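Local coordinates for protein (hdlp (histone deacetylase-like protein)) (PDB 1C3P), which probably acts as a zinc-dependent deacetylase of the histone deacetylase family and is linked to acetoin breakdown, at residues L46-L58 with S104-E116. Numbering follows the deposited sequence.
Sequences LIKSRPATKEELL and SLATGSTVQAIEE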
ATOM      1  N   LEU A  46      -4.997  17.569   8.882  1.00 20.15           N
ATOM      2  CA  LEU A  46      -3.661  17.062   8.584  1.00 25.80           C
ATOM      3  C   LEU A  46      -2.737  16.938   9.788  1.00 28.88           C
ATOM      4  O   LEU A  46      -2.596  17.869  10.582  1.00 31.98           O
ATOM      5  CB  LEU A  46      -2.999  17.952   7.528  1.00 27.25           C
ATOM      6  CG  LEU A  46      -1.581  17.594   7.075  1.00 37.72           C
ATOM      7  CD1 LEU A  46      -1.617  16.273   6.315  1.00 39.46           C
ATOM      8  CD2 LEU A  46      -1.026  18.698   6.177  1.00 35.43           C
ATOM      9  N   ILE A  47      -2.122  15.769   9.940  1.00 16.92           N
ATOM     10  CA  ILE A  47      -1.162  15.563  11.021  1.00 20.98           C
ATOM     11  C   ILE A  47       0.192  15.456  10.333  1.00 24.50           C
ATOM     12  O   ILE A  47       0.353  14.652   9.407  1.00 20.74           O
ATOM     13  CB  ILE A  47      -1.454  14.256  11.817  1.00 21.51           C
ATOM     14  CG1 ILE A  47      -2.754  14.414  12.615  1.00 20.71           C
ATOM     15  CG2 ILE A  47      -0.300  13.934  12.770  1.00 20.32           C
ATOM     16  CD1 ILE A  47      -2.684  15.456  13.714  1.00 38.87           C
ATOM     17  N   LYS A  48       1.161  16.260  10.770  1.00 18.73           N
ATOM     18  CA  LYS A  48       2.487  16.228  10.155  1.00 15.55           C
ATOM     19  C   LYS A  48       3.207  14.932  10.523  1.00 14.43           C
ATOM     20  O   LYS A  48       3.302  14.581  11.690  1.00 16.83           O
ATOM     21  CB  LYS A  48       3.341  17.419  10.620  1.00 16.52           C
ATOM     22  CG  LYS A  48       4.737  17.449  10.011  1.00 23.25           C
ATOM     23  CD  LYS A  48       5.547  18.642  10.513  1.00 32.69           C
ATOM     24  CE  LYS A  48       6.928  18.681   9.879  1.00 26.00           C
ATOM     25  NZ  LYS A  48       6.869  18.794   8.394  1.00 46.33           N
ATOM     26  N   SER A  49       3.728  14.246   9.517  1.00 16.61           N
ATOM     27  CA  SER A  49       4.461  13.004   9.717  1.00 14.33           C
ATOM     28  C   SER A  49       5.699  13.208  10.585  1.00 24.11           C
ATOM     29  O   SER A  49       6.380  14.235  10.491  1.00 19.59           O
ATOM     30  CB  SER A  49       4.939  12.438   8.378  1.00 13.21           C
ATOM     31  OG  SER A  49       3.876  12.217   7.446  1.00 16.86           O
ATOM     32  N   ARG A  50       5.987  12.216  11.422  1.00 16.83           N
ATOM     33  CA  ARG A  50       7.167  12.234  12.269  1.00 23.88           C
ATOM     34  C   ARG A  50       7.972  10.969  11.962  1.00 20.20           C
ATOM     35  O   ARG A  50       7.431   9.969  11.488  1.00 18.63           O
ATOM     36  CB  ARG A  50       6.793  12.194  13.760  1.00 27.48           C
ATOM     37  CG  ARG A  50       6.249  10.835  14.262  1.00 22.99           C
ATOM     38  CD  ARG A  50       6.050  10.883  15.766  1.00 25.20           C
ATOM     39  NE  ARG A  50       5.380   9.710  16.325  1.00 15.88           N
ATOM     40  CZ  ARG A  50       5.868   8.479  16.359  1.00 14.34           C
ATOM     41  NH1 ARG A  50       7.070   8.206  15.860  1.00 15.78           N
ATOM     42  NH2 ARG A  50       5.153   7.510  16.919  1.00 16.78           N
ATOM     43  N   PRO A  51       9.288  11.011  12.185  1.00 15.63           N
ATOM     44  CA  PRO A  51      10.098   9.818  11.932  1.00 14.35           C
ATOM     45  C   PRO A  51       9.764   8.722  12.943  1.00 15.73           C
ATOM     46  O   PRO A  51       9.369   9.022  14.075  1.00 18.67           O
ATOM     47  CB  PRO A  51      11.525  10.328  12.160  1.00 17.73           C
ATOM     48  CG  PRO A  51      11.414  11.807  11.821  1.00 17.62           C
ATOM     49  CD  PRO A  51      10.148  12.134  12.583  1.00 19.45           C
ATOM     50  N   ALA A  52       9.898   7.458  12.535  1.00 11.47           N
ATOM     51  CA  ALA A  52       9.719   6.338  13.451  1.00  9.78           C
ATOM     52  C   ALA A  52      10.955   6.413  14.362  1.00 17.19           C
ATOM     53  O   ALA A  52      12.040   6.764  13.897  1.00 16.46           O
ATOM     54  CB  ALA A  52       9.717   5.020  12.681  1.00 12.19           C
ATOM     55  N   THR A  53      10.811   6.091  15.647  1.00 16.40           N
ATOM     56  CA  THR A  53      11.971   6.122  16.536  1.00 16.32           C
ATOM     57  C   THR A  53      12.730   4.819  16.338  1.00 14.06           C
ATOM     58  O   THR A  53      12.193   3.875  15.776  1.00 17.87           O
ATOM     59  CB  THR A  53      11.561   6.232  18.013  1.00 15.82           C
ATOM     60  OG1 THR A  53      10.819   5.063  18.393  1.00 16.25           O
ATOM     61  CG2 THR A  53      10.712   7.484  18.223  1.00 14.34           C
ATOM     62  N   LYS A  54      13.979   4.766  16.794  1.00 16.10           N
ATOM     63  CA  LYS A  54      14.769   3.544  16.651  1.00 19.00           C
ATOM     64  C   LYS A  54      14.020   2.390  17.320  1.00 22.48           C
ATOM     65  O   LYS A  54      13.980   1.263  16.814  1.00 19.97           O
ATOM     66  CB  LYS A  54      16.136   3.725  17.322  1.00 22.92           C
ATOM     67  CG  LYS A  54      17.073   2.540  17.169  1.00 32.99           C
ATOM     68  CD  LYS A  54      17.517   2.351  15.735  1.00 51.34           C
ATOM     69  CE  LYS A  54      18.517   3.419  15.298  1.00 64.17           C
ATOM     70  NZ  LYS A  54      19.829   3.294  16.003  1.00 63.45           N
ATOM     71  N   GLU A  55      13.417   2.683  18.462  1.00 25.65           N
ATOM     72  CA  GLU A  55      12.681   1.669  19.207  1.00 25.08           C
ATOM     73  C   GLU A  55      11.502   1.136  18.404  1.00 18.91           C
ATOM     74  O   GLU A  55      11.265  -0.063  18.385  1.00 17.43           O
ATOM     75  CB  GLU A  55      12.213   2.252  20.542  1.00 25.40           C
ATOM     76  CG  GLU A  55      11.440   1.293  21.420  1.00 48.95           C
ATOM     77  CD  GLU A  55      11.274   1.816  22.843  1.00 64.21           C
ATOM     78  OE1 GLU A  55      10.562   1.159  23.638  1.00 62.38           O
ATOM     79  OE2 GLU A  55      11.862   2.874  23.171  1.00 58.22           O
ATOM     80  N   GLU A  56      10.769   2.020  17.737  1.00 16.80           N
ATOM     81  CA  GLU A  56       9.646   1.578  16.925  1.00 17.24           C
ATOM     82  C   GLU A  56      10.155   0.732  15.756  1.00 15.95           C
ATOM     83  O   GLU A  56       9.556  -0.287  15.406  1.00 17.82           O
ATOM     84  CB  GLU A  56       8.839   2.791  16.447  1.00 16.15           C
ATOM     85  CG  GLU A  56       8.230   3.570  17.628  1.00 14.41           C
ATOM     86  CD  GLU A  56       7.592   4.864  17.205  1.00 20.17           C
ATOM     87  OE1 GLU A  56       8.071   5.427  16.192  1.00 17.12           O
ATOM     88  OE2 GLU A  56       6.643   5.330  17.890  1.00 18.23           O
ATOM     89  N   LEU A  57      11.272   1.139  15.157  1.00 17.53           N
ATOM     90  CA  LEU A  57      11.830   0.365  14.052  1.00 16.34           C
ATOM     91  C   LEU A  57      12.249  -1.032  14.502  1.00 18.46           C
ATOM     92  O   LEU A  57      12.060  -2.013  13.778  1.00 17.27           O
ATOM     93  CB  LEU A  57      13.040   1.071  13.437  1.00 13.86           C
ATOM     94  CG  LEU A  57      12.713   2.380  12.694  1.00 15.24           C
ATOM     95  CD1 LEU A  57      14.004   3.011  12.156  1.00 19.30           C
ATOM     96  CD2 LEU A  57      11.745   2.076  11.529  1.00 15.14           C
ATOM     97  N   LEU A  58      12.830  -1.112  15.696  1.00 16.43           N
ATOM     98  CA  LEU A  58      13.296  -2.387  16.219  1.00 15.18           C
ATOM     99  C   LEU A  58      12.173  -3.289  16.718  1.00 21.19           C
ATOM    100  O   LEU A  58      12.430  -4.395  17.197  1.00 20.40           O
ATOM    101  CB  LEU A  58      14.349  -2.162  17.302  1.00 16.09           C
ATOM    102  CG  LEU A  58      15.585  -1.407  16.792  1.00 21.72           C
ATOM    103  CD1 LEU A  58      16.542  -1.147  17.949  1.00 31.92           C
ATOM    104  CD2 LEU A  58      16.261  -2.176  15.678  1.00 34.38           C
ATOM    105  N   SER A 104      11.803   6.123   7.102  1.00 11.40           N
ATOM    106  CA  SER A 104      11.474   6.321   8.519  1.00 17.61           C
ATOM    107  C   SER A 104      10.275   7.252   8.708  1.00 17.02           C
ATOM    108  O   SER A 104       9.490   7.116   9.647  1.00 15.37           O
ATOM    109  CB  SER A 104      12.676   6.904   9.269  1.00 15.89           C
ATOM    110  OG  SER A 104      13.668   5.911   9.408  1.00 27.82           O
ATOM    111  N   LEU A 105      10.141   8.210   7.812  1.00 17.10           N
ATOM    112  CA  LEU A 105       9.048   9.152   7.911  1.00 16.95           C
ATOM    113  C   LEU A 105       7.718   8.458   7.577  1.00 14.81           C
ATOM    114  O   LEU A 105       6.696   8.685   8.221  1.00 17.74           O
ATOM    115  CB  LEU A 105       9.325  10.320   6.962  1.00 18.44           C
ATOM    116  CG  LEU A 105       8.589  11.628   7.198  1.00 29.88           C
ATOM    117  CD1 LEU A 105       8.936  12.164   8.609  1.00 20.25           C
ATOM    118  CD2 LEU A 105       9.006  12.636   6.100  1.00 29.39           C
ATOM    119  N   ALA A 106       7.741   7.595   6.575  1.00 19.28           N
ATOM    120  CA  ALA A 106       6.540   6.863   6.171  1.00 12.39           C
ATOM    121  C   ALA A 106       6.127   5.896   7.276  1.00 14.79           C
ATOM    122  O   ALA A 106       4.939   5.685   7.524  1.00 13.58           O
ATOM    123  CB  ALA A 106       6.813   6.088   4.853  1.00 11.58           C
ATOM    124  N   THR A 107       7.117   5.321   7.948  1.00 13.67           N
ATOM    125  CA  THR A 107       6.864   4.349   9.021  1.00 13.21           C
ATOM    126  C   THR A 107       6.368   5.032  10.289  1.00 15.80           C
ATOM    127  O   THR A 107       5.459   4.531  10.958  1.00 15.63           O
ATOM    128  CB  THR A 107       8.136   3.526   9.280  1.00 14.95           C
ATOM    129  OG1 THR A 107       8.474   2.847   8.058  1.00 15.72           O
ATOM    130  CG2 THR A 107       7.937   2.510  10.422  1.00  9.51           C
ATOM    131  N   GLY A 108       6.956   6.169  10.632  1.00 14.08           N
ATOM    132  CA  GLY A 108       6.479   6.874  11.797  1.00 14.62           C
ATOM    133  C   GLY A 108       5.027   7.265  11.534  1.00 20.05           C
ATOM    134  O   GLY A 108       4.211   7.286  12.457  1.00 17.53           O
ATOM    135  N   SER A 109       4.699   7.567  10.275  1.00 15.26           N
ATOM    136  CA  SER A 109       3.333   7.960   9.906  1.00 14.54           C
ATOM    137  C   SER A 109       2.332   6.813  10.104  1.00 15.56           C
ATOM    138  O   SER A 109       1.129   7.031  10.344  1.00 17.00           O
ATOM    139  CB  SER A 109       3.307   8.462   8.456  1.00 15.58           C
ATOM    140  OG  SER A 109       4.096   9.634   8.315  1.00 16.97           O
ATOM    141  N   THR A 110       2.818   5.584   9.991  1.00 14.37           N
ATOM    142  CA  THR A 110       1.961   4.431  10.216  1.00 12.89           C
ATOM    143  C   THR A 110       1.717   4.276  11.703  1.00 18.44           C
ATOM    144  O   THR A 110       0.611   3.927  12.102  1.00 16.30           O
ATOM    145  CB  THR A 110       2.575   3.160   9.622  1.00 14.54           C
ATOM    146  OG1 THR A 110       2.384   3.199   8.202  1.00 18.11           O
ATOM    147  CG2 THR A 110       1.937   1.896  10.234  1.00 12.91           C
ATOM    148  N   VAL A 111       2.730   4.552  12.526  1.00 15.20           N
ATOM    149  CA  VAL A 111       2.522   4.467  13.958  1.00 20.45           C
ATOM    150  C   VAL A 111       1.529   5.576  14.343  1.00 18.21           C
ATOM    151  O   VAL A 111       0.627   5.369  15.162  1.00 18.65           O
ATOM    152  CB  VAL A 111       3.850   4.627  14.755  1.00 20.02           C
ATOM    153  CG1 VAL A 111       3.544   4.661  16.245  1.00 21.79           C
ATOM    154  CG2 VAL A 111       4.787   3.458  14.456  1.00 19.07           C
ATOM    155  N   GLN A 112       1.677   6.753  13.739  1.00 16.82           N
ATOM    156  CA  GLN A 112       0.755   7.851  14.017  1.00 20.13           C
ATOM    157  C   GLN A 112      -0.660   7.462  13.614  1.00 23.99           C
ATOM    158  O   GLN A 112      -1.617   7.766  14.314  1.00 17.94           O
ATOM    159  CB  GLN A 112       1.179   9.117  13.272  1.00 22.39           C
ATOM    160  CG  GLN A 112       2.536   9.639  13.699  1.00 21.17           C
ATOM    161  CD  GLN A 112       2.948  10.857  12.923  1.00 24.82           C
ATOM    162  OE1 GLN A 112       2.674  11.999  13.325  1.00 25.62           O
ATOM    163  NE2 GLN A 112       3.593  10.632  11.787  1.00 13.16           N
ATOM    164  N   ALA A 113      -0.805   6.810  12.466  1.00 15.60           N
ATOM    165  CA  ALA A 113      -2.137   6.379  12.045  1.00 15.04           C
ATOM    166  C   ALA A 113      -2.720   5.436  13.094  1.00 14.84           C
ATOM    167  O   ALA A 113      -3.903   5.501  13.428  1.00 21.05           O
ATOM    168  CB  ALA A 113      -2.069   5.674  10.708  1.00 18.65           C
ATOM    169  N   ILE A 114      -1.898   4.538  13.606  1.00 16.45           N
ATOM    170  CA  ILE A 114      -2.401   3.621  14.617  1.00 15.38           C
ATOM    171  C   ILE A 114      -2.742   4.370  15.902  1.00 18.02           C
ATOM    172  O   ILE A 114      -3.774   4.093  16.538  1.00 20.38           O
ATOM    173  CB  ILE A 114      -1.402   2.511  14.905  1.00 15.22           C
ATOM    174  CG1 ILE A 114      -1.237   1.651  13.638  1.00 19.28           C
ATOM    175  CG2 ILE A 114      -1.920   1.642  16.057  1.00 15.72           C
ATOM    176  CD1 ILE A 114      -0.009   0.709  13.691  1.00 13.43           C
ATOM    177  N   GLU A 115      -1.892   5.322  16.282  1.00 15.27           N
ATOM    178  CA  GLU A 115      -2.146   6.124  17.494  1.00 21.48           C
ATOM    179  C   GLU A 115      -3.509   6.806  17.393  1.00 23.55           C
ATOM    180  O   GLU A 115      -4.292   6.808  18.347  1.00 23.03           O
ATOM    181  CB  GLU A 115      -1.065   7.199  17.690  1.00 21.76           C
ATOM    182  CG  GLU A 115       0.287   6.668  18.117  1.00 15.78           C
ATOM    183  CD  GLU A 115       1.378   7.730  18.093  1.00 20.04           C
ATOM    184  OE1 GLU A 115       1.104   8.893  17.712  1.00 21.48           O
ATOM    185  OE2 GLU A 115       2.528   7.402  18.443  1.00 26.59           O
ATOM    186  N   GLU A 116      -3.784   7.390  16.232  1.00 22.73           N
ATOM    187  CA  GLU A 116      -5.048   8.080  16.005  1.00 20.54           C
ATOM    188  C   GLU A 116      -6.229   7.137  16.082  1.00 25.39           C
ATOM    189  O   GLU A 116      -7.256   7.468  16.681  1.00 22.87           O
ATOM    190  CB  GLU A 116      -5.030   8.771  14.653  1.00 18.40           C
ATOM    191  CG  GLU A 116      -4.101   9.957  14.601  1.00 19.76           C
ATOM    192  CD  GLU A 116      -4.418  10.958  15.698  1.00 27.24           C
ATOM    193  OE1 GLU A 116      -5.566  11.439  15.755  1.00 18.44           O
ATOM    194  OE2 GLU A 116      -3.523  11.255  16.505  1.00 23.17           O
TER
HETATM  195  O   HOH W   1       2.957  10.761  17.310  1.00 16.53           O
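Arg50 and Glu115 form a salt bridge across this contact: NH2 of Arg50 lies 3.0 Å from OE2 of Glu115, which sits in the guanidinium plane, although the nitrogen meets that oxygen from above the carboxylate. A water joins Arg50 NE to OE1 of the same glutamate. The outer end of the guanidinium is gripped by Glu56, NH1 to OE1 at 3.0 Å and NH2 to OE2 at 2.8 Å, each oxygen using its syn lone pair. Arginine suits this place because five N-H groups can serve two carboxylates, a water and the carbonyl of Pro51 at once. With chi1 at 72°, CG stands between the backbone N and carbonyl carbon; the chain, extended from CG to NE, slides past Gln112 in the opposite direction, and the guanidinium at its end has NH2 3.3 Å from Val111 CG1. A leucine in place of Arg50 would probably leave Glu56 and Glu115 facing each other without their shared positive charge. Glu56 also closes a capping box with Thr53, fixing the start of helix 54-57.

Deeper in, Ala52 N donates to Ser104 O at 2.9 Å; it and Gly108 N, the helical donor, reach that oxygen from opposite faces of the carbonyl plane. Gly108, with no side chain, lets the Arg50 carbonyl come close, its CA 3.3 Å from Arg50 O in a CA-H...O contact. Ser49 OG and Ser109 OG lie 2.7 Å apart, and each also hydrogen-bonds Tyr12 OH; Ser109 OG further donates to Leu105 O. Ala52 CB rests 3.8 Å from Thr107 CG2, with Leu57 beside it, while Pro51 and Leu105 lie side by side. Here the loop that leaves edge strand 46-48 crosses helix 98-118, which packs on strand 4-8 of the parallel sheet, in the alpha/beta fold of the arginase/deacetylase superfamily, away from the zinc site.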